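Local coordinates for protein guanine deaminase (Escherichia coli, PDB 6OHB) that catalyses the zinc-dependent hydrolytic deamination of guanine to xanthine and ammonia in purine degradation, at residues A[335-344]-A[414-424]; A[18-29]-A[357-365]. All coordinates share one frame; numbering follows the deposited sequence.

Contact 1 of 2, residues A[335-344]-A[414-424]; sequences NMLQTLNEAY and FVMMTLGDDRS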
# COMPACT_ATOMS: atom_id res chain seq x y z
N ASN A 335 3.37 1.31 9.80
CA ASN A 335 2.72 0.03 10.02
C ASN A 335 3.52 -1.11 9.42
O ASN A 335 3.85 -1.09 8.23
CB ASN A 335 1.31 0.04 9.44
CG ASN A 335 0.48 -1.15 9.90
OD1 ASN A 335 0.48 -2.20 9.26
ND2 ASN A 335 -0.21 -0.99 11.02
N MET A 336 3.81 -2.12 10.25
CA MET A 336 4.61 -3.26 9.82
C MET A 336 3.85 -4.15 8.83
O MET A 336 4.45 -4.72 7.92
CB MET A 336 5.04 -4.08 11.04
CG MET A 336 5.98 -5.25 10.75
SD MET A 336 7.57 -4.81 10.03
CE MET A 336 7.98 -3.31 10.92
N LEU A 337 2.53 -4.28 9.01
CA LEU A 337 1.75 -5.11 8.08
C LEU A 337 1.86 -4.56 6.66
O LEU A 337 2.08 -5.31 5.71
CB LEU A 337 0.29 -5.19 8.54
CG LEU A 337 0.04 -5.75 9.94
CD1 LEU A 337 -1.44 -5.65 10.30
CD2 LEU A 337 0.51 -7.19 10.05
N GLN A 338 1.70 -3.24 6.51
CA GLN A 338 1.83 -2.62 5.20
C GLN A 338 3.26 -2.73 4.68
O GLN A 338 3.47 -2.90 3.47
CB GLN A 338 1.38 -1.16 5.29
CG GLN A 338 -0.07 -1.02 5.71
CD GLN A 338 -0.55 0.42 5.72
OE1 GLN A 338 -0.06 1.25 6.49
NE2 GLN A 338 -1.51 0.72 4.86
N THR A 339 4.26 -2.63 5.58
CA THR A 339 5.65 -2.83 5.16
C THR A 339 5.85 -4.21 4.57
O THR A 339 6.53 -4.37 3.54
CB THR A 339 6.60 -2.60 6.34
OG1 THR A 339 6.40 -1.29 6.88
CG2 THR A 339 8.04 -2.74 5.90
N LEU A 340 5.28 -5.23 5.20
CA LEU A 340 5.41 -6.58 4.67
C LEU A 340 4.62 -6.74 3.37
O LEU A 340 5.04 -7.49 2.48
CB LEU A 340 4.94 -7.60 5.70
CG LEU A 340 5.75 -7.68 7.00
CD1 LEU A 340 4.97 -8.46 8.05
CD2 LEU A 340 7.12 -8.30 6.75
N ASN A 341 3.50 -6.04 3.24
CA ASN A 341 2.80 -6.00 1.95
C ASN A 341 3.72 -5.48 0.84
O ASN A 341 3.79 -6.05 -0.26
CB ASN A 341 1.55 -5.14 2.07
CG ASN A 341 0.52 -5.45 1.00
OD1 ASN A 341 0.32 -6.60 0.63
ND2 ASN A 341 -0.12 -4.41 0.48
N GLU A 342 4.45 -4.39 1.12
CA GLU A 342 5.35 -3.85 0.11
C GLU A 342 6.51 -4.80 -0.17
O GLU A 342 6.93 -4.95 -1.33
CB GLU A 342 5.88 -2.48 0.54
CG GLU A 342 4.80 -1.43 0.74
CD GLU A 342 4.09 -1.07 -0.55
OE1 GLU A 342 4.77 -0.87 -1.57
OE2 GLU A 342 2.84 -0.98 -0.53
N ALA A 343 7.02 -5.46 0.87
CA ALA A 343 8.05 -6.47 0.67
C ALA A 343 7.55 -7.59 -0.22
O ALA A 343 8.28 -8.09 -1.08
CB ALA A 343 8.51 -7.02 2.02
N TYR A 344 6.30 -8.02 -0.01
CA TYR A 344 5.71 -9.05 -0.85
C TYR A 344 5.67 -8.61 -2.32
O TYR A 344 5.97 -9.41 -3.21
CB TYR A 344 4.31 -9.39 -0.34
CG TYR A 344 3.64 -10.50 -1.11
CD1 TYR A 344 2.89 -10.22 -2.26
CD2 TYR A 344 3.75 -11.82 -0.70
CE1 TYR A 344 2.27 -11.24 -2.97
CE2 TYR A 344 3.13 -12.84 -1.41
CZ TYR A 344 2.40 -12.55 -2.54
OH TYR A 344 1.79 -13.56 -3.25
N PHE A 414 -1.99 -13.88 5.62
CA PHE A 414 -1.91 -13.14 4.37
C PHE A 414 -2.98 -12.06 4.30
O PHE A 414 -2.72 -10.94 3.83
CB PHE A 414 -2.03 -14.11 3.19
CG PHE A 414 -1.71 -13.49 1.86
CD1 PHE A 414 -0.39 -13.27 1.49
CD2 PHE A 414 -2.72 -13.14 0.98
CE1 PHE A 414 -0.08 -12.70 0.27
CE2 PHE A 414 -2.42 -12.57 -0.25
CZ PHE A 414 -1.10 -12.35 -0.61
N VAL A 415 -4.20 -12.37 4.76
CA VAL A 415 -5.26 -11.37 4.81
C VAL A 415 -4.83 -10.20 5.68
O VAL A 415 -4.95 -9.03 5.29
CB VAL A 415 -6.57 -12.00 5.33
CG1 VAL A 415 -7.57 -10.92 5.73
CG2 VAL A 415 -7.16 -12.95 4.31
N MET A 416 -4.30 -10.51 6.86
CA MET A 416 -3.81 -9.47 7.76
C MET A 416 -2.71 -8.64 7.10
O MET A 416 -2.66 -7.41 7.26
CB MET A 416 -3.31 -10.12 9.04
CG MET A 416 -3.19 -9.21 10.22
SD MET A 416 -3.10 -10.25 11.68
CE MET A 416 -1.48 -10.99 11.43
N MET A 417 -1.83 -9.29 6.34
CA MET A 417 -0.69 -8.59 5.75
C MET A 417 -1.14 -7.66 4.62
O MET A 417 -0.63 -6.54 4.49
CB MET A 417 0.32 -9.60 5.22
CG MET A 417 1.61 -9.00 4.71
SD MET A 417 2.59 -10.23 3.85
CE MET A 417 1.64 -10.39 2.34
N THR A 418 -2.08 -8.10 3.80
CA THR A 418 -2.43 -7.32 2.63
C THR A 418 -3.49 -6.27 2.91
O THR A 418 -3.55 -5.26 2.20
CB THR A 418 -2.91 -8.24 1.50
OG1 THR A 418 -4.05 -9.00 1.94
CG2 THR A 418 -1.79 -9.18 1.06
N LEU A 419 -4.33 -6.48 3.93
CA LEU A 419 -5.42 -5.55 4.22
C LEU A 419 -5.25 -4.82 5.53
O LEU A 419 -6.06 -3.94 5.84
CB LEU A 419 -6.76 -6.29 4.23
CG LEU A 419 -7.58 -6.33 2.95
CD1 LEU A 419 -6.68 -6.57 1.74
CD2 LEU A 419 -8.62 -7.43 3.08
N GLY A 420 -4.22 -5.15 6.31
CA GLY A 420 -4.10 -4.62 7.66
C GLY A 420 -3.45 -3.25 7.68
O GLY A 420 -2.54 -2.96 6.90
N ASP A 421 -3.93 -2.41 8.59
CA ASP A 421 -3.32 -1.12 8.88
C ASP A 421 -3.44 -0.90 10.38
O ASP A 421 -3.65 -1.84 11.15
CB ASP A 421 -3.97 -0.01 8.03
CG ASP A 421 -5.49 -0.00 8.11
OD1 ASP A 421 -6.04 -0.01 9.24
OD2 ASP A 421 -6.15 0.02 7.05
N ASP A 422 -3.33 0.36 10.82
CA ASP A 422 -3.40 0.65 12.25
C ASP A 422 -4.73 0.25 12.87
O ASP A 422 -4.79 0.04 14.09
CB ASP A 422 -3.09 2.13 12.50
CG ASP A 422 -3.88 3.07 11.60
OD1 ASP A 422 -3.68 3.03 10.37
OD2 ASP A 422 -4.69 3.85 12.14
N ARG A 423 -5.81 0.16 12.08
CA ARG A 423 -7.08 -0.31 12.62
C ARG A 423 -7.00 -1.76 13.10
O ARG A 423 -7.84 -2.17 13.91
CB ARG A 423 -8.18 -0.18 11.56
CG ARG A 423 -8.72 1.23 11.38
CD ARG A 423 -9.65 1.30 10.17
NE ARG A 423 -8.94 1.15 8.90
CZ ARG A 423 -9.52 1.26 7.71
NH1 ARG A 423 -10.82 1.53 7.62
NH2 ARG A 423 -8.80 1.12 6.60
N SER A 424 -6.04 -2.54 12.60
CA SER A 424 -5.84 -3.91 13.08
C SER A 424 -5.24 -3.95 14.48
O SER A 424 -5.32 -5.00 15.13
CB SER A 424 -4.92 -4.68 12.13
OG SER A 424 -5.56 -4.98 10.91
O HOH W 1 -2.04 2.50 8.36
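Met417 and Tyr344 meet because both send CG away from the backbone N, at chi1 -174° and -178°. Met417 then runs on extended and bends only at its last torsion. This lays its thioether into helix 336-344 as a knob into the hole formed by Leu337, Leu340, Asn341 and Tyr344. The two helices cross almost at right angles, with local axes 7.6 Å apart, and belong to the amidohydrolase domain of this deaminase. Met417 CG rests on Leu340 CB at 3.7 Å, and the methyl CE lies against Tyr344 CB and the near part of its ring. Phe414 comes over one face of the same ring, edge first. Its CE1 lies off toward the rim, in a T-shaped pair with planes 69° apart and centroids 5.2 Å apart. Gly95 of the second subunit packs on Tyr344, and Gly92 of that subunit on Phe414.

At the other end of the contact, Leu337 CD1 lies 3.9 Å from Gly420 CA, just past the end of helix 414-419. Met416 CG and Ser424 CB also touch this methyl. Asn335 is the N-cap of its helix. Its OD1 takes the N-H of Gln338 in the carbonyl plane, on a lone pair, while ND2 lies against the backbone of Asp421 and Asp422 and bonds to Asn133. Asn341 crosses Thr418 at about a right angle, OD1 touching CG2, and this oxygen is hydrogen-bonded to Tyr304 of the second subunit. Asp422 OD2 is salt-bridged to Arg132. A water lies 3.0 Å from Gln338 OE1, which also bonds Thr333, and 2.6 Å from Asp422 OD1, but other acceptors compete for its protons.

Contact 2 of 2, residues A[18-29]-A[357-365]; sequences VTRTIDNPEEIA and YEAFYLATL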
# COMPACT_ATOMS: atom_id res chain seq x y z
N VAL A 18 6.67 -17.56 16.85
CA VAL A 18 7.67 -18.49 16.33
C VAL A 18 8.60 -18.86 17.49
O VAL A 18 9.20 -17.97 18.10
CB VAL A 18 8.46 -17.89 15.16
CG1 VAL A 18 9.47 -18.90 14.63
CG2 VAL A 18 7.52 -17.40 14.06
N THR A 19 8.72 -20.15 17.78
CA THR A 19 9.33 -20.57 19.04
C THR A 19 10.85 -20.62 19.01
O THR A 19 11.47 -20.80 20.06
CB THR A 19 8.79 -21.93 19.48
OG1 THR A 19 9.07 -22.92 18.49
CG2 THR A 19 7.28 -21.83 19.71
N ARG A 20 11.48 -20.44 17.85
CA ARG A 20 12.94 -20.44 17.79
C ARG A 20 13.38 -19.81 16.48
O ARG A 20 12.61 -19.75 15.51
CB ARG A 20 13.51 -21.85 17.92
CG ARG A 20 13.27 -22.70 16.69
CD ARG A 20 13.75 -24.13 16.86
NE ARG A 20 13.72 -24.82 15.57
CZ ARG A 20 12.65 -25.44 15.09
NH1 ARG A 20 11.52 -25.47 15.79
NH2 ARG A 20 12.70 -26.03 13.90
N THR A 21 14.62 -19.34 16.46
CA THR A 21 15.20 -18.81 15.23
C THR A 21 15.60 -19.96 14.32
O THR A 21 16.00 -21.03 14.77
CB THR A 21 16.41 -17.93 15.53
OG1 THR A 21 17.39 -18.68 16.26
CG2 THR A 21 16.01 -16.72 16.37
N ILE A 22 15.47 -19.72 13.02
CA ILE A 22 15.84 -20.71 12.01
C ILE A 22 16.90 -20.08 11.12
O ILE A 22 17.28 -18.93 11.33
CB ILE A 22 14.59 -21.17 11.22
CG1 ILE A 22 13.68 -19.97 10.91
CG2 ILE A 22 13.80 -22.19 12.04
CD1 ILE A 22 14.10 -19.15 9.70
N ASP A 23 17.40 -20.82 10.12
CA ASP A 23 18.26 -20.22 9.11
C ASP A 23 17.76 -20.43 7.68
O ASP A 23 18.34 -19.86 6.75
CB ASP A 23 19.72 -20.74 9.24
CG ASP A 23 19.84 -22.24 9.28
OD1 ASP A 23 18.86 -22.93 9.63
OD2 ASP A 23 20.94 -22.76 8.97
N ASN A 24 16.69 -21.20 7.48
CA ASN A 24 16.03 -21.27 6.19
C ASN A 24 14.56 -20.97 6.40
O ASN A 24 13.94 -21.50 7.34
CB ASN A 24 16.21 -22.65 5.53
CG ASN A 24 17.19 -22.62 4.38
OD1 ASN A 24 16.89 -22.11 3.30
ND2 ASN A 24 18.38 -23.18 4.61
N PRO A 25 13.95 -20.12 5.56
CA PRO A 25 12.52 -19.81 5.74
C PRO A 25 11.62 -21.02 5.62
O PRO A 25 10.45 -20.95 6.02
CB PRO A 25 12.23 -18.79 4.62
CG PRO A 25 13.32 -19.01 3.61
CD PRO A 25 14.53 -19.46 4.38
N GLU A 26 12.13 -22.14 5.11
CA GLU A 26 11.34 -23.36 5.00
C GLU A 26 11.10 -24.02 6.36
O GLU A 26 10.13 -24.77 6.50
CB GLU A 26 12.02 -24.35 4.06
CG GLU A 26 11.45 -24.35 2.64
CD GLU A 26 11.52 -22.98 1.99
OE1 GLU A 26 12.63 -22.53 1.65
OE2 GLU A 26 10.45 -22.35 1.83
N GLU A 27 11.95 -23.76 7.35
CA GLU A 27 11.73 -24.35 8.67
C GLU A 27 10.77 -23.56 9.54
O GLU A 27 10.44 -24.02 10.64
CB GLU A 27 13.04 -24.50 9.44
CG GLU A 27 14.29 -24.61 8.60
CD GLU A 27 15.53 -24.50 9.46
OE1 GLU A 27 15.59 -25.18 10.50
OE2 GLU A 27 16.44 -23.73 9.09
N ILE A 28 10.32 -22.38 9.09
CA ILE A 28 9.52 -21.50 9.94
C ILE A 28 8.22 -22.19 10.34
O ILE A 28 7.75 -22.04 11.48
CB ILE A 28 9.26 -20.16 9.24
CG1 ILE A 28 10.57 -19.38 9.11
CG2 ILE A 28 8.23 -19.33 10.00
CD1 ILE A 28 10.44 -18.11 8.29
N ALA A 29 7.62 -22.96 9.43
CA ALA A 29 6.38 -23.66 9.76
C ALA A 29 6.59 -24.63 10.92
O ALA A 29 5.71 -24.78 11.78
CB ALA A 29 5.85 -24.39 8.53
N TYR A 357 4.26 -17.17 6.72
CA TYR A 357 5.12 -17.53 7.84
C TYR A 357 6.41 -16.72 7.82
O TYR A 357 6.86 -16.22 8.86
CB TYR A 357 5.41 -19.03 7.81
CG TYR A 357 4.20 -19.87 8.15
CD1 TYR A 357 3.05 -19.28 8.68
CD2 TYR A 357 4.19 -21.23 7.93
CE1 TYR A 357 1.94 -20.04 8.99
CE2 TYR A 357 3.07 -22.00 8.23
CZ TYR A 357 1.96 -21.40 8.77
OH TYR A 357 0.84 -22.15 9.07
N GLU A 358 7.03 -16.57 6.64
CA GLU A 358 8.27 -15.80 6.55
C GLU A 358 8.05 -14.33 6.90
O GLU A 358 8.87 -13.72 7.59
CB GLU A 358 8.87 -15.93 5.15
CG GLU A 358 10.29 -15.39 5.04
CD GLU A 358 10.85 -15.51 3.64
OE1 GLU A 358 10.22 -16.17 2.79
OE2 GLU A 358 11.94 -14.95 3.39
N ALA A 359 6.95 -13.75 6.41
CA ALA A 359 6.65 -12.35 6.72
C ALA A 359 6.42 -12.15 8.21
O ALA A 359 6.98 -11.23 8.83
CB ALA A 359 5.43 -11.89 5.92
N PHE A 360 5.61 -13.02 8.82
CA PHE A 360 5.38 -12.93 10.26
C PHE A 360 6.68 -13.11 11.03
O PHE A 360 6.94 -12.40 12.01
CB PHE A 360 4.34 -13.98 10.67
CG PHE A 360 4.06 -14.01 12.15
CD1 PHE A 360 3.20 -13.09 12.73
CD2 PHE A 360 4.64 -14.98 12.96
CE1 PHE A 360 2.94 -13.12 14.09
CE2 PHE A 360 4.38 -15.01 14.32
CZ PHE A 360 3.53 -14.08 14.89
N TYR A 361 7.54 -14.03 10.58
CA TYR A 361 8.81 -14.26 11.24
C TYR A 361 9.69 -13.02 11.18
O TYR A 361 10.24 -12.57 12.20
CB TYR A 361 9.51 -15.45 10.60
CG TYR A 361 10.88 -15.75 11.15
CD1 TYR A 361 11.04 -16.40 12.37
CD2 TYR A 361 12.02 -15.39 10.44
CE1 TYR A 361 12.29 -16.68 12.87
CE2 TYR A 361 13.28 -15.66 10.94
CZ TYR A 361 13.41 -16.31 12.15
OH TYR A 361 14.67 -16.58 12.65
N LEU A 362 9.84 -12.43 9.99
CA LEU A 362 10.67 -11.24 9.86
C LEU A 362 10.11 -10.08 10.67
O LEU A 362 10.87 -9.22 11.14
CB LEU A 362 10.81 -10.85 8.39
CG LEU A 362 11.63 -11.81 7.52
CD1 LEU A 362 11.54 -11.41 6.05
CD2 LEU A 362 13.07 -11.84 7.99
N ALA A 363 8.78 -10.03 10.85
CA ALA A 363 8.18 -8.94 11.61
C ALA A 363 8.43 -9.08 13.11
O ALA A 363 8.45 -8.07 13.83
CB ALA A 363 6.68 -8.86 11.34
N THR A 364 8.65 -10.30 13.61
CA THR A 364 8.78 -10.48 15.06
C THR A 364 10.15 -11.03 15.44
O THR A 364 11.09 -10.27 15.64
CB THR A 364 7.68 -11.40 15.59
OG1 THR A 364 7.76 -12.67 14.93
CG2 THR A 364 6.31 -10.79 15.35
N LEU A 365 10.26 -12.36 15.54
CA LEU A 365 11.48 -12.96 16.08
C LEU A 365 12.67 -12.77 15.14
O LEU A 365 13.79 -12.55 15.60
CB LEU A 365 11.27 -14.44 16.37
CG LEU A 365 12.42 -15.18 17.07
CD1 LEU A 365 12.74 -14.55 18.42
CD2 LEU A 365 12.09 -16.65 17.23
O HOH W 2 7.33 -14.65 16.85
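Tyr361 lies at the centre of this contact. Ile22 and Ile28 cover one and the same face of its ring, while Val18 closes the edge. Ile22 CD1 makes a CH-pi contact, 4.2 Å from the centroid of the Tyr361 ring. Ile28 reaches the root of the tyrosine, with CD1 3.6 Å from Tyr361 CB and CG1 above the rim of the ring. Val18 CG1 comes in at the ring edge, 3.7 Å from Tyr361 CD1. The phenol oxygen accepts the backbone N-H of Ile22 in a long but fairly straight bond, 3.3 Å from N to Tyr361 OH at 161°.

Around this ring lies a second layer. The other branch of Val18, CG2, meets the edge of Phe360. Leu365 CD2 packs against the loop backbone, 3.3 Å from Val18 O and also near Arg20 C. Ile28 puts CG2 anti to its own N (chi1 -68° for CG1), which directs that methyl at Tyr357 CB. Ala29 CB lies obliquely to the Tyr357 ring, nearest CD2. Pro25 CB rests against the carboxylate end of Glu358, whose OE2 is bonded to Trp316 and Tyr352. A water accepts from Val18 N and also bonds Thr364 OG1, joining loop to helix end.

Further out, Glu27 OE2 accepts the backbone N-H groups of Asp23 and Asn24, the former from above the carboxylate plane. The loop links strands 14-18 and 32-35, and here it covers helix 356-363 of the amidohydrolase domain. Apolar groups fill most of the interface. The bond from Ile22 N gives the phenol oxygen a partner and probably sets how far the ring reaches into the loop.

Helix 356-363 joins the two contacts. Its Ala359 and Ala363 pack on Leu340, Ala359 also meets Met417, and Ala363 meets Met336, so contact 1 lies against one side of the helix while contact 2 uses Tyr357, Glu358, Phe360 and Tyr361. The centres are about 17 Å apart. Contact 1 is buried and joins two helices, with the second subunit close by. Contact 2 is only partly buried, sets a loop against a helix, and touches no other chain. Contact 1 is built round the Met417 knob, with a tyrosine-phenylalanine pair at one end, and no direct hydrogen bond crosses it. Contact 2 is built round Tyr361, whose hydroxyl accepts a backbone N-H.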